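PDB 5ZBY: hydrogenase maturation protease HycI from Thermococcus kodakarensis KOD1, which probably acts as an endopeptidase that matures [NiFe] hydrogenase by cleaving a C-terminal extension from its large subunit. Local coordinates for residues 2-5 and 6-10; 33-36 and 37-40; 137-140 and 141-145; 144-147 and 148-152. All coordinates share one frame; numbering follows the deposited sequence.

Contact 1 (2-5 and 6-10)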
ATOM      1  N   SER A   2     -14.234  11.873  -1.678  1.00 59.30           N
ATOM      2  CA  SER A   2     -14.069  10.568  -1.075  1.00 50.34           C
ATOM      3  C   SER A   2     -13.029  10.655  -0.003  1.00 50.00           C
ATOM      4  O   SER A   2     -12.302  11.598   0.055  1.00 56.64           O
ATOM      5  CB  SER A   2     -13.673   9.552  -2.126  1.00 58.08           C
ATOM      6  OG  SER A   2     -12.600  10.027  -2.891  1.00 70.11           O
ATOM      7  N   VAL A   3     -12.976   9.674   0.865  1.00 47.11           N
ATOM      8  CA  VAL A   3     -11.983   9.665   1.916  1.00 55.41           C
ATOM      9  C   VAL A   3     -10.573   9.464   1.342  1.00 46.53           C
ATOM     10  O   VAL A   3      -9.598   9.882   1.895  1.00 47.71           O
ATOM     11  CB  VAL A   3     -12.257   8.508   2.848  1.00 61.82           C
ATOM     12  CG1 VAL A   3     -12.338   7.242   2.030  1.00 65.90           C
ATOM     13  CG2 VAL A   3     -11.203   8.419   3.926  1.00 58.37           C
ATOM     14  N   LEU A   4     -10.503   8.781   0.234  1.00 43.32           N
ATOM     15  CA  LEU A   4      -9.251   8.590  -0.487  1.00 46.49           C
ATOM     16  C   LEU A   4      -8.685   9.946  -0.938  1.00 39.38           C
ATOM     17  O   LEU A   4      -7.497  10.280  -0.702  1.00 54.12           O
ATOM     18  CB  LEU A   4      -9.481   7.679  -1.685  1.00 42.05           C
ATOM     19  CG  LEU A   4      -8.234   7.151  -2.392  1.00 73.95           C
ATOM     20  CD1 LEU A   4      -7.392   6.314  -1.436  1.00 45.26           C
ATOM     21  CD2 LEU A   4      -8.617   6.346  -3.634  1.00 46.92           C
ATOM     22  N   GLU A   5      -9.570  10.746  -1.518  1.00 48.39           N
ATOM     23  CA  GLU A   5      -9.200  12.037  -2.066  1.00 45.50           C
ATOM     24  C   GLU A   5      -8.646  12.885  -0.934  1.00 40.42           C
ATOM     25  O   GLU A   5      -7.693  13.588  -1.077  1.00 45.05           O
ATOM     26  CB  GLU A   5     -10.403  12.725  -2.735  1.00 46.08           C
ATOM     27  CG  GLU A   5     -10.758  12.266  -4.142  1.00 66.60           C
ATOM     28  CD  GLU A   5     -12.161  12.684  -4.613  1.00 78.43           C
ATOM     29  OE1 GLU A   5     -12.947  13.154  -3.802  1.00 94.52           O
ATOM     30  OE2 GLU A   5     -12.494  12.514  -5.785  1.00 84.10           O
ATOM     31  N   ASP A   6      -9.258  12.798   0.210  1.00 38.69           N
ATOM     32  CA  ASP A   6      -8.826  13.512   1.379  1.00 33.97           C
ATOM     33  C   ASP A   6      -7.427  13.112   1.770  1.00 38.16           C
ATOM     34  O   ASP A   6      -6.634  13.955   2.180  1.00 54.17           O
ATOM     35  CB  ASP A   6      -9.775  13.239   2.556  1.00 41.46           C
ATOM     36  CG  ASP A   6     -11.150  13.901   2.387  1.00 92.76           C
ATOM     37  OD1 ASP A   6     -11.300  14.796   1.523  1.00 75.25           O
ATOM     38  OD2 ASP A   6     -12.089  13.529   3.131  1.00 73.76           O
ATOM     39  N   VAL A   7      -7.158  11.800   1.703  1.00 49.54           N
ATOM     40  CA  VAL A   7      -5.823  11.303   2.011  1.00 41.99           C
ATOM     41  C   VAL A   7      -4.761  12.033   1.169  1.00 32.34           C
ATOM     42  O   VAL A   7      -3.705  12.398   1.684  1.00 38.99           O
ATOM     43  CB  VAL A   7      -5.683   9.788   1.760  1.00 46.87           C
ATOM     44  CG1 VAL A   7      -4.260   9.341   2.044  1.00 49.34           C
ATOM     45  CG2 VAL A   7      -6.656   9.007   2.626  1.00 44.19           C
ATOM     46  N   PHE A   8      -5.075  12.229  -0.112  1.00 35.23           N
ATOM     47  CA  PHE A   8      -4.062  12.778  -1.032  1.00 31.13           C
ATOM     48  C   PHE A   8      -4.011  14.298  -1.040  1.00 32.25           C
ATOM     49  O   PHE A   8      -3.049  14.885  -1.516  1.00 32.72           O
ATOM     50  CB  PHE A   8      -4.305  12.270  -2.446  1.00 32.39           C
ATOM     51  CG  PHE A   8      -3.905  10.847  -2.614  1.00 40.53           C
ATOM     52  CD1 PHE A   8      -2.622  10.536  -2.979  1.00 33.81           C
ATOM     53  CD2 PHE A   8      -4.782   9.825  -2.326  1.00 37.55           C
ATOM     54  CE1 PHE A   8      -2.215   9.204  -3.088  1.00 28.79           C
ATOM     55  CE2 PHE A   8      -4.375   8.500  -2.448  1.00 43.71           C
ATOM     56  CZ  PHE A   8      -3.082   8.218  -2.842  1.00 30.32           C
ATOM     57  N   SER A   9      -5.031  14.907  -0.469  1.00 36.44           N
ATOM     58  CA  SER A   9      -5.216  16.356  -0.554  1.00 36.36           C
ATOM     59  C   SER A   9      -4.101  17.152   0.108  1.00 40.35           C
ATOM     60  O   SER A   9      -3.696  16.890   1.243  1.00 38.98           O
ATOM     61  CB  SER A   9      -6.562  16.727   0.058  1.00 41.21           C
ATOM     62  OG  SER A   9      -6.561  18.086   0.405  1.00 51.71           O
ATOM     63  N   GLY A  10      -3.594  18.138  -0.619  1.00 38.63           N
ATOM     64  CA  GLY A  10      -2.520  18.933  -0.112  1.00 31.94           C
ATOM     65  C   GLY A  10      -1.154  18.321  -0.239  1.00 33.84           C
ATOM     66  O   GLY A  10      -0.167  18.925   0.140  1.00 39.43           O
TER
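L4 and F8, one helical turn apart, lie side by side and point the same way into the protein. CD1 of L4 reaches the rim of the F8 ring in the ring plane, 3.9 Å from F8 CE2, so the phenyl group is met at its edge. Placing CG anti to the backbone N (chi1 -168°) carries the L4 isobutyl group to this side of the helix. The ring also takes the L4 carbonyl at its edge, with F8 CD2 3.2 Å from L4 O. L4 rests on I123 of strand 119-125 and L150 of helix 138-156, while F8 and V7 reach L69 of strand 69-75.

The other side of the turn, made by S2, V3, E5 and D6, is exposed and mostly polar. S2 N donates to E5 OE1 at 2.8 Å, approaching from 48° out of the carboxylate plane. In return, E5 N makes a weak bond of 3.4 Å to S2 OG. D6 N closes the first backbone turn on S2 O at 3.3 Å. The reciprocal bonds of S2 and E5 resemble a capping box, one arm of it weak, at the start of the short amphipathic helix 3-8, which packs against the central sheet of this alpha/beta fold.

Contact 2 (33-36 and 37-40)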
ATOM      1  N   VAL A  33      -1.473  -3.723  -7.504  1.00 26.51           N
ATOM      2  CA  VAL A  33      -1.808  -2.298  -7.541  1.00 22.63           C
ATOM      3  C   VAL A  33      -0.604  -1.502  -8.013  1.00 27.03           C
ATOM      4  O   VAL A  33      -0.735  -0.647  -8.913  1.00 27.63           O
ATOM      5  CB  VAL A  33      -2.285  -1.791  -6.180  1.00 21.36           C
ATOM      6  CG1 VAL A  33      -2.447  -0.262  -6.215  1.00 22.63           C
ATOM      7  CG2 VAL A  33      -3.642  -2.405  -5.845  1.00 23.94           C
ATOM      8  N   ALA A  34       0.566  -1.835  -7.459  1.00 23.81           N
ATOM      9  CA  ALA A  34       1.756  -1.074  -7.773  1.00 22.24           C
ATOM     10  C   ALA A  34       2.029  -1.232  -9.262  1.00 27.83           C
ATOM     11  O   ALA A  34       2.344  -0.244  -9.936  1.00 29.38           O
ATOM     12  CB  ALA A  34       2.946  -1.543  -6.936  1.00 24.53           C
ATOM     13  N   GLU A  35       1.899  -2.458  -9.786  1.00 30.36           N
ATOM     14  CA  GLU A  35       2.360  -2.623 -11.167  1.00 28.47           C
ATOM     15  C   GLU A  35       1.389  -1.931 -12.070  1.00 31.74           C
ATOM     16  O   GLU A  35       1.794  -1.299 -13.065  1.00 33.61           O
ATOM     17  CB  GLU A  35       2.536  -4.106 -11.533  1.00 28.03           C
ATOM     18  CG  GLU A  35       3.766  -4.682 -10.844  1.00 30.08           C
ATOM     19  CD  GLU A  35       5.060  -4.016 -11.318  1.00 48.07           C
ATOM     20  OE1 GLU A  35       5.205  -3.823 -12.543  1.00 49.63           O
ATOM     21  OE2 GLU A  35       5.918  -3.652 -10.477  1.00 43.76           O
ATOM     22  N   ARG A  36       0.126  -1.908 -11.678  1.00 29.95           N
ATOM     23  CA  ARG A  36      -0.832  -1.249 -12.524  1.00 31.50           C
ATOM     24  C   ARG A  36      -0.624   0.259 -12.447  1.00 32.65           C
ATOM     25  O   ARG A  36      -0.749   0.968 -13.471  1.00 37.91           O
ATOM     26  CB  ARG A  36      -2.250  -1.641 -12.130  1.00 32.43           C
ATOM     27  CG  ARG A  36      -3.300  -0.940 -12.963  1.00 39.72           C
ATOM     28  CD  ARG A  36      -3.231  -1.387 -14.427  1.00 43.29           C
ATOM     29  NE  ARG A  36      -4.426  -0.959 -15.151  1.00 45.34           N
ATOM     30  CZ  ARG A  36      -4.421  -0.388 -16.349  1.00 61.68           C
ATOM     31  NH1 ARG A  36      -3.277  -0.181 -16.993  1.00 52.86           N
ATOM     32  NH2 ARG A  36      -5.567  -0.036 -16.912  1.00 52.48           N
ATOM     33  N   LEU A  37      -0.228   0.771 -11.274  1.00 29.35           N
ATOM     34  CA  LEU A  37      -0.068   2.210 -11.163  1.00 28.35           C
ATOM     35  C   LEU A  37       1.094   2.654 -12.046  1.00 32.50           C
ATOM     36  O   LEU A  37       1.074   3.785 -12.572  1.00 32.27           O
ATOM     37  CB  LEU A  37       0.180   2.654  -9.729  1.00 29.31           C
ATOM     38  CG  LEU A  37      -1.101   2.725  -8.887  1.00 27.76           C
ATOM     39  CD1 LEU A  37      -0.733   2.892  -7.404  1.00 29.39           C
ATOM     40  CD2 LEU A  37      -1.943   3.910  -9.430  1.00 35.01           C
ATOM     41  N   LYS A  38       2.078   1.774 -12.225  1.00 27.70           N
ATOM     42  CA  LYS A  38       3.245   2.163 -13.042  1.00 29.79           C
ATOM     43  C   LYS A  38       2.831   2.422 -14.494  1.00 44.76           C
ATOM     44  O   LYS A  38       3.491   3.186 -15.221  1.00 35.45           O
ATOM     45  CB  LYS A  38       4.326   1.087 -12.962  1.00 30.32           C
ATOM     46  CG  LYS A  38       5.152   1.115 -11.669  1.00 30.45           C
ATOM     47  CD  LYS A  38       6.102  -0.080 -11.631  1.00 33.65           C
ATOM     48  CE  LYS A  38       6.785  -0.273 -10.287  1.00 39.21           C
ATOM     49  NZ  LYS A  38       7.952   0.581 -10.048  1.00 45.88           N
ATOM     50  N   GLU A  39       1.722   1.821 -14.905  1.00 38.60           N
ATOM     51  CA  GLU A  39       1.231   1.950 -16.274  1.00 42.94           C
ATOM     52  C   GLU A  39       0.364   3.179 -16.411  1.00 50.80           C
ATOM     53  O   GLU A  39       0.182   3.694 -17.511  1.00 55.22           O
ATOM     54  CB  GLU A  39       0.433   0.709 -16.691  1.00 44.02           C
ATOM     55  CG  GLU A  39       1.236  -0.576 -16.656  1.00 44.55           C
ATOM     56  CD  GLU A  39       0.428  -1.809 -16.985  1.00 54.97           C
ATOM     57  OE1 GLU A  39      -0.825  -1.749 -16.999  1.00 49.98           O
ATOM     58  OE2 GLU A  39       1.064  -2.854 -17.228  1.00 62.97           O
ATOM     59  N   LEU A  40      -0.153   3.661 -15.287  1.00 39.59           N
ATOM     60  CA  LEU A  40      -1.182   4.699 -15.314  1.00 38.18           C
ATOM     61  C   LEU A  40      -0.691   6.074 -14.863  1.00 49.35           C
ATOM     62  O   LEU A  40      -1.329   7.088 -15.136  1.00 59.57           O
ATOM     63  CB  LEU A  40      -2.364   4.279 -14.436  1.00 40.85           C
ATOM     64  CG  LEU A  40      -3.210   3.089 -14.865  1.00 40.91           C
ATOM     65  CD1 LEU A  40      -4.362   2.874 -13.880  1.00 38.92           C
ATOM     66  CD2 LEU A  40      -3.748   3.317 -16.265  1.00 48.58           C
TER
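R36 and E39 meet through a single salt bridge, R36 NH1 to E39 OE1 at 2.9 Å. The side chains cross at about a right angle, the guanidinium and carboxylate planes standing 79° apart. OE1 is met nearly along its C-O axis and lies 25° out of the guanidinium plane; with an N-H...O angle of 138°, the bond is bent. The same guanidinium also bonds E145 of helix 138-156 through NE, so the arginine joins carboxylates on two helices. L40 supplies an apolar neighbour: its CD2 sits over one guanidinium face, offset toward the rim, and is 3.6 Å from R36 NH1.

The first two torsions start the R36 chain on this course, chi1 swinging it away from its own backbone nitrogen and chi2 bending it along the following turn; the bridge to E145 also helps hold the group.

On another side, V33 CG1 packs against L37 CD1 at 3.8 Å, the two buried chains lying side by side, and L37 N bonds V33 O at 2.8 Å. E35 touches the aliphatic part of K38, with E35 OE2 3.5 Å from K38 CE. Further out, K38 NZ is bonded to I48 O, which ties the helix to strand 46-50. The arrangement belongs to the beta-alpha-beta unit of strand 14-18, helix 29-40 and strand 46-50, whose helix packs against helix 138-156.

Contact 3 (137-140 and 141-145)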
ATOM      1  N   SER A 137      -7.524 -14.262  -6.734  1.00 29.96           N
ATOM      2  CA  SER A 137      -8.891 -14.404  -7.148  1.00 25.93           C
ATOM      3  C   SER A 137      -9.261 -13.335  -8.142  1.00 37.31           C
ATOM      4  O   SER A 137      -8.639 -12.337  -8.210  1.00 29.71           O
ATOM      5  CB  SER A 137      -9.803 -14.345  -5.933  1.00 28.64           C
ATOM      6  OG  SER A 137      -9.847 -13.084  -5.346  1.00 28.20           O
ATOM      7  N   GLU A 138     -10.260 -13.618  -8.958  1.00 37.59           N
ATOM      8  CA  GLU A 138     -10.801 -12.657  -9.902  1.00 34.99           C
ATOM      9  C   GLU A 138     -11.200 -11.396  -9.176  1.00 31.00           C
ATOM     10  O   GLU A 138     -10.934 -10.288  -9.647  1.00 31.56           O
ATOM     11  CB  GLU A 138     -12.023 -13.238 -10.609  1.00 43.12           C
ATOM     12  CG  GLU A 138     -11.714 -14.529 -11.315  1.00 44.65           C
ATOM     13  CD  GLU A 138     -10.697 -14.319 -12.424  1.00 88.06           C
ATOM     14  OE1 GLU A 138     -10.837 -13.321 -13.159  1.00 90.60           O
ATOM     15  OE2 GLU A 138      -9.755 -15.133 -12.548  1.00 98.13           O
ATOM     16  N   LEU A 139     -11.824 -11.572  -8.022  1.00 29.63           N
ATOM     17  CA  LEU A 139     -12.326 -10.443  -7.237  1.00 29.40           C
ATOM     18  C   LEU A 139     -11.173  -9.522  -6.802  1.00 28.00           C
ATOM     19  O   LEU A 139     -11.244  -8.332  -6.990  1.00 28.41           O
ATOM     20  CB  LEU A 139     -13.109 -10.942  -6.006  1.00 27.90           C
ATOM     21  CG  LEU A 139     -13.570  -9.855  -5.027  1.00 30.91           C
ATOM     22  CD1 LEU A 139     -14.330  -8.775  -5.728  1.00 41.70           C
ATOM     23  CD2 LEU A 139     -14.477 -10.561  -3.977  1.00 35.32           C
ATOM     24  N   ILE A 140     -10.120 -10.087  -6.260  1.00 25.11           N
ATOM     25  CA  ILE A 140      -8.975  -9.308  -5.850  1.00 23.13           C
ATOM     26  C   ILE A 140      -8.304  -8.633  -7.026  1.00 31.21           C
ATOM     27  O   ILE A 140      -7.835  -7.559  -6.888  1.00 26.38           O
ATOM     28  CB  ILE A 140      -7.988 -10.141  -5.021  1.00 25.55           C
ATOM     29  CG1 ILE A 140      -8.533 -10.415  -3.632  1.00 39.69           C
ATOM     30  CG2 ILE A 140      -6.612  -9.517  -4.918  1.00 28.92           C
ATOM     31  CD1 ILE A 140      -9.281  -9.310  -2.996  1.00 36.64           C
ATOM     32  N   LYS A 141      -8.223  -9.302  -8.157  1.00 27.87           N
ATOM     33  CA  LYS A 141      -7.675  -8.625  -9.344  1.00 29.90           C
ATOM     34  C   LYS A 141      -8.515  -7.432  -9.706  1.00 29.44           C
ATOM     35  O   LYS A 141      -7.970  -6.355 -10.062  1.00 30.15           O
ATOM     36  CB  LYS A 141      -7.588  -9.569 -10.548  1.00 35.09           C
ATOM     37  CG  LYS A 141      -6.563 -10.658 -10.381  1.00 37.07           C
ATOM     38  CD  LYS A 141      -6.563 -11.604 -11.587  1.00 44.10           C
ATOM     39  CE  LYS A 141      -7.209 -12.923 -11.278  1.00 68.75           C
ATOM     40  NZ  LYS A 141      -7.014 -13.861 -12.420  1.00 92.98           N
ATOM     41  N   GLU A 142      -9.829  -7.591  -9.625  1.00 33.41           N
ATOM     42  CA  GLU A 142     -10.719  -6.491  -9.988  1.00 33.84           C
ATOM     43  C   GLU A 142     -10.573  -5.338  -8.978  1.00 33.11           C
ATOM     44  O   GLU A 142     -10.617  -4.158  -9.356  1.00 32.99           O
ATOM     45  CB  GLU A 142     -12.169  -6.992 -10.099  1.00 33.26           C
ATOM     46  CG  GLU A 142     -13.174  -5.902 -10.445  1.00 44.70           C
ATOM     47  CD  GLU A 142     -13.751  -5.222  -9.219  1.00 63.88           C
ATOM     48  OE1 GLU A 142     -13.936  -5.920  -8.191  1.00 89.35           O
ATOM     49  OE2 GLU A 142     -14.016  -3.992  -9.283  1.00 56.26           O
ATOM     50  N   ARG A 143     -10.398  -5.678  -7.702  1.00 29.62           N
ATOM     51  CA  ARG A 143     -10.276  -4.684  -6.643  1.00 28.21           C
ATOM     52  C   ARG A 143      -8.943  -3.940  -6.815  1.00 26.72           C
ATOM     53  O   ARG A 143      -8.865  -2.733  -6.594  1.00 28.39           O
ATOM     54  CB  ARG A 143     -10.375  -5.337  -5.243  1.00 27.67           C
ATOM     55  CG  ARG A 143     -11.800  -5.855  -4.863  1.00 29.45           C
ATOM     56  CD  ARG A 143     -12.771  -4.705  -4.546  1.00 30.06           C
ATOM     57  NE  ARG A 143     -13.289  -4.120  -5.770  1.00 55.22           N
ATOM     58  CZ  ARG A 143     -14.079  -3.052  -5.810  1.00 54.49           C
ATOM     59  NH1 ARG A 143     -14.442  -2.463  -4.679  1.00 47.77           N
ATOM     60  NH2 ARG A 143     -14.494  -2.568  -6.979  1.00 55.61           N
ATOM     61  N   ALA A 144      -7.879  -4.660  -7.195  1.00 27.67           N
ATOM     62  CA  ALA A 144      -6.574  -3.991  -7.420  1.00 23.19           C
ATOM     63  C   ALA A 144      -6.687  -3.019  -8.580  1.00 29.12           C
ATOM     64  O   ALA A 144      -6.197  -1.888  -8.498  1.00 27.13           O
ATOM     65  CB  ALA A 144      -5.482  -5.014  -7.697  1.00 25.47           C
ATOM     66  N   GLU A 145      -7.344  -3.459  -9.651  1.00 29.90           N
ATOM     67  CA  GLU A 145      -7.483  -2.588 -10.839  1.00 32.83           C
ATOM     68  C   GLU A 145      -8.315  -1.355 -10.453  1.00 35.49           C
ATOM     69  O   GLU A 145      -7.997  -0.216 -10.810  1.00 36.14           O
ATOM     70  CB  GLU A 145      -8.126  -3.369 -12.003  1.00 37.30           C
ATOM     71  CG  GLU A 145      -8.363  -2.567 -13.262  1.00 55.04           C
ATOM     72  CD  GLU A 145      -7.069  -2.200 -13.980  1.00 65.65           C
ATOM     73  OE1 GLU A 145      -6.064  -2.943 -13.861  1.00 56.43           O
ATOM     74  OE2 GLU A 145      -7.064  -1.163 -14.677  1.00 89.02           O
TER
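E138 and K141 run side by side, pointing the same way, in the first turn of helix 138-156, whose N-cap is S137. Their salt bridge joins K141 NZ to E138 OE2 at 3.0 Å, and the ammonium group approaches from 49° out of the carboxylate plane. E138 bends at chi2 and K141 at chi3, which brings the two charged ends level. K141 CE passes 3.4 Å from S137 O on the way. K141 NZ has a second carboxylate partner in E135, just ahead of the helix, so the lysine is shared between two acids.

L139 crosses E142 and R143 obliquely, and its CD1 comes within 3.8 Å of E142 OE1 and 4.0 Å of R143 CG. Beside this methyl, R143 grips the carboxylate of E142 side-on with two nitrogens. R143 NH2 donates to the syn lone pair of E142 OE2 at 2.8 Å, with that oxygen 7° from the guanidinium plane. The NE bond to OE1 is more tilted. Two bonds to two oxygens should restrict rotation of both flat groups.

I140 faces inward, packing on F29 of helix 29-40 and on C125 of strand 119-125. The cap itself is straight: I140 N donates to S137 OG at 3.1 Å with an N-H...O angle of 165°, and the same OG is hydrogen-bonded to D26 OD1.

Contact 4 (144-147 and 148-152)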
ATOM      1  N   ALA A 144      -7.879  -4.660  -7.195  1.00 27.67           N
ATOM      2  CA  ALA A 144      -6.574  -3.991  -7.420  1.00 23.19           C
ATOM      3  C   ALA A 144      -6.687  -3.019  -8.580  1.00 29.12           C
ATOM      4  O   ALA A 144      -6.197  -1.888  -8.498  1.00 27.13           O
ATOM      5  CB  ALA A 144      -5.482  -5.014  -7.697  1.00 25.47           C
ATOM      6  N   GLU A 145      -7.344  -3.459  -9.651  1.00 29.90           N
ATOM      7  CA  GLU A 145      -7.483  -2.588 -10.839  1.00 32.83           C
ATOM      8  C   GLU A 145      -8.315  -1.355 -10.453  1.00 35.49           C
ATOM      9  O   GLU A 145      -7.997  -0.216 -10.810  1.00 36.14           O
ATOM     10  CB  GLU A 145      -8.126  -3.369 -12.003  1.00 37.30           C
ATOM     11  CG  GLU A 145      -8.363  -2.567 -13.262  1.00 55.04           C
ATOM     12  CD  GLU A 145      -7.069  -2.200 -13.980  1.00 65.65           C
ATOM     13  OE1 GLU A 145      -6.064  -2.943 -13.861  1.00 56.43           O
ATOM     14  OE2 GLU A 145      -7.064  -1.163 -14.677  1.00 89.02           O
ATOM     15  N   ARG A 146      -9.378  -1.581  -9.697  1.00 33.88           N
ATOM     16  CA  ARG A 146     -10.215  -0.481  -9.223  1.00 30.24           C
ATOM     17  C   ARG A 146      -9.457   0.522  -8.344  1.00 37.53           C
ATOM     18  O   ARG A 146      -9.510   1.748  -8.582  1.00 34.39           O
ATOM     19  CB  ARG A 146     -11.421  -1.065  -8.478  1.00 31.44           C
ATOM     20  CG  ARG A 146     -12.345  -0.033  -7.897  1.00 46.65           C
ATOM     21  CD  ARG A 146     -12.868   0.873  -8.987  1.00 57.60           C
ATOM     22  NE  ARG A 146     -13.922   1.741  -8.491  1.00 82.95           N
ATOM     23  CZ  ARG A 146     -14.486   2.700  -9.208  1.00104.31           C
ATOM     24  NH1 ARG A 146     -14.088   2.918 -10.459  1.00 82.98           N
ATOM     25  NH2 ARG A 146     -15.447   3.443  -8.670  1.00 74.29           N
ATOM     26  N   LEU A 147      -8.683   0.030  -7.375  1.00 30.93           N
ATOM     27  CA  LEU A 147      -7.900   0.950  -6.533  1.00 30.01           C
ATOM     28  C   LEU A 147      -6.841   1.684  -7.345  1.00 30.53           C
ATOM     29  O   LEU A 147      -6.570   2.874  -7.108  1.00 30.15           O
ATOM     30  CB  LEU A 147      -7.231   0.199  -5.361  1.00 26.34           C
ATOM     31  CG  LEU A 147      -6.410   1.119  -4.443  1.00 25.96           C
ATOM     32  CD1 LEU A 147      -7.253   2.189  -3.742  1.00 31.96           C
ATOM     33  CD2 LEU A 147      -5.710   0.219  -3.426  1.00 24.94           C
ATOM     34  N   ALA A 148      -6.193   0.982  -8.276  1.00 27.02           N
ATOM     35  CA  ALA A 148      -5.176   1.684  -9.096  1.00 24.49           C
ATOM     36  C   ALA A 148      -5.838   2.769  -9.912  1.00 31.61           C
ATOM     37  O   ALA A 148      -5.264   3.849 -10.054  1.00 33.17           O
ATOM     38  CB  ALA A 148      -4.430   0.716 -10.002  1.00 26.85           C
ATOM     39  N   GLU A 149      -7.019   2.498 -10.456  1.00 33.93           N
ATOM     40  CA  GLU A 149      -7.752   3.535 -11.199  1.00 37.70           C
ATOM     41  C   GLU A 149      -8.160   4.721 -10.327  1.00 37.28           C
ATOM     42  O   GLU A 149      -8.044   5.893 -10.753  1.00 37.23           O
ATOM     43  CB  GLU A 149      -8.992   2.949 -11.871  1.00 36.07           C
ATOM     44  CG  GLU A 149      -8.695   1.989 -13.006  1.00 51.15           C
ATOM     45  CD  GLU A 149      -9.959   1.505 -13.703  1.00 76.13           C
ATOM     46  OE1 GLU A 149     -11.058   1.996 -13.359  1.00 84.54           O
ATOM     47  OE2 GLU A 149      -9.851   0.637 -14.602  1.00 85.90           O
ATOM     48  N   LEU A 150      -8.628   4.451  -9.117  1.00 32.93           N
ATOM     49  CA  LEU A 150      -9.056   5.532  -8.234  1.00 36.82           C
ATOM     50  C   LEU A 150      -7.855   6.400  -7.892  1.00 49.24           C
ATOM     51  O   LEU A 150      -7.917   7.652  -7.920  1.00 36.50           O
ATOM     52  CB  LEU A 150      -9.719   4.977  -6.974  1.00 34.14           C
ATOM     53  CG  LEU A 150     -11.037   4.246  -7.261  1.00 49.83           C
ATOM     54  CD1 LEU A 150     -11.436   3.355  -6.109  1.00 40.84           C
ATOM     55  CD2 LEU A 150     -12.129   5.274  -7.549  1.00 49.88           C
ATOM     56  N   ILE A 151      -6.739   5.743  -7.591  1.00 30.51           N
ATOM     57  CA  ILE A 151      -5.537   6.509  -7.237  1.00 29.23           C
ATOM     58  C   ILE A 151      -5.028   7.261  -8.445  1.00 31.92           C
ATOM     59  O   ILE A 151      -4.647   8.450  -8.318  1.00 33.59           O
ATOM     60  CB  ILE A 151      -4.423   5.606  -6.654  1.00 30.36           C
ATOM     61  CG1 ILE A 151      -4.872   5.111  -5.275  1.00 29.53           C
ATOM     62  CG2 ILE A 151      -3.082   6.389  -6.582  1.00 32.04           C
ATOM     63  CD1 ILE A 151      -3.964   4.055  -4.681  1.00 32.29           C
ATOM     64  N   ALA A 152      -5.011   6.616  -9.609  1.00 29.44           N
ATOM     65  CA  ALA A 152      -4.447   7.311 -10.792  1.00 37.28           C
ATOM     66  C   ALA A 152      -5.282   8.527 -11.162  1.00 49.94           C
ATOM     67  O   ALA A 152      -4.750   9.544 -11.617  1.00 46.01           O
ATOM     68  CB  ALA A 152      -4.335   6.393 -11.977  1.00 35.79           C
TER
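R146 and L150 cross one turn apart in the middle of helix 138-156, a long amphipathic helix lying against helix 29-40. A chi1 of 178° sets the R146 chain opposite its own backbone nitrogen, and after a bend at chi2 it runs forward along the helix to L150. L150 CD2 sits above the centre of the guanidinium, 3.9 Å from R146 CZ, while L150 CD1 lies 3.9 Å from R146 CG. One methyl therefore packs on the flat group's face and the other beside its stem. E149 OE1 stays 4.3 Å from R146 NH1, near enough for attraction but beyond a salt bridge.

On the buried side, L147 meets I151. L147 CG is 3.8 Å from I151 CD1, and the two chains cross at a slant; L147 also touches F29, and A148 touches R36 of helix 29-40.

The regular i to i+4 backbone bonds, such as I151 N to L147 O at 2.9 Å, hold this spacing. E145 and E149 bring like charges together. E149 has CG beside its backbone N and an extended chain beyond, which directs its acid toward E145. R36, salt-bridged to E145, probably offsets the repulsion. The two carboxylate planes are 82° apart, with E145 OE2 3.3 Å from E149 OE2.

Overall arrangement
Contacts 3 and 4 are successive parts of helix 138-156, sharing A144 and E145, with centres about 10 Å apart. Contact 2, on helix 29-40, lies about 8 Å from contact 4 between centres and joins it by both charge and packing: R36 NE reaches E145 OE2 at 2.7 Å, and R36 CG rests 3.6 Å from A148 CB. Contact 1 meets the same long helix through purely apolar atoms, with L4 CD2 3.8 Å from L150 CB, and does not touch contacts 2 or 3. All four are partly buried; contact 4 has the most buried residues, and contact 1 has the most exposed. Contacts 1 and 3 concern helix starts.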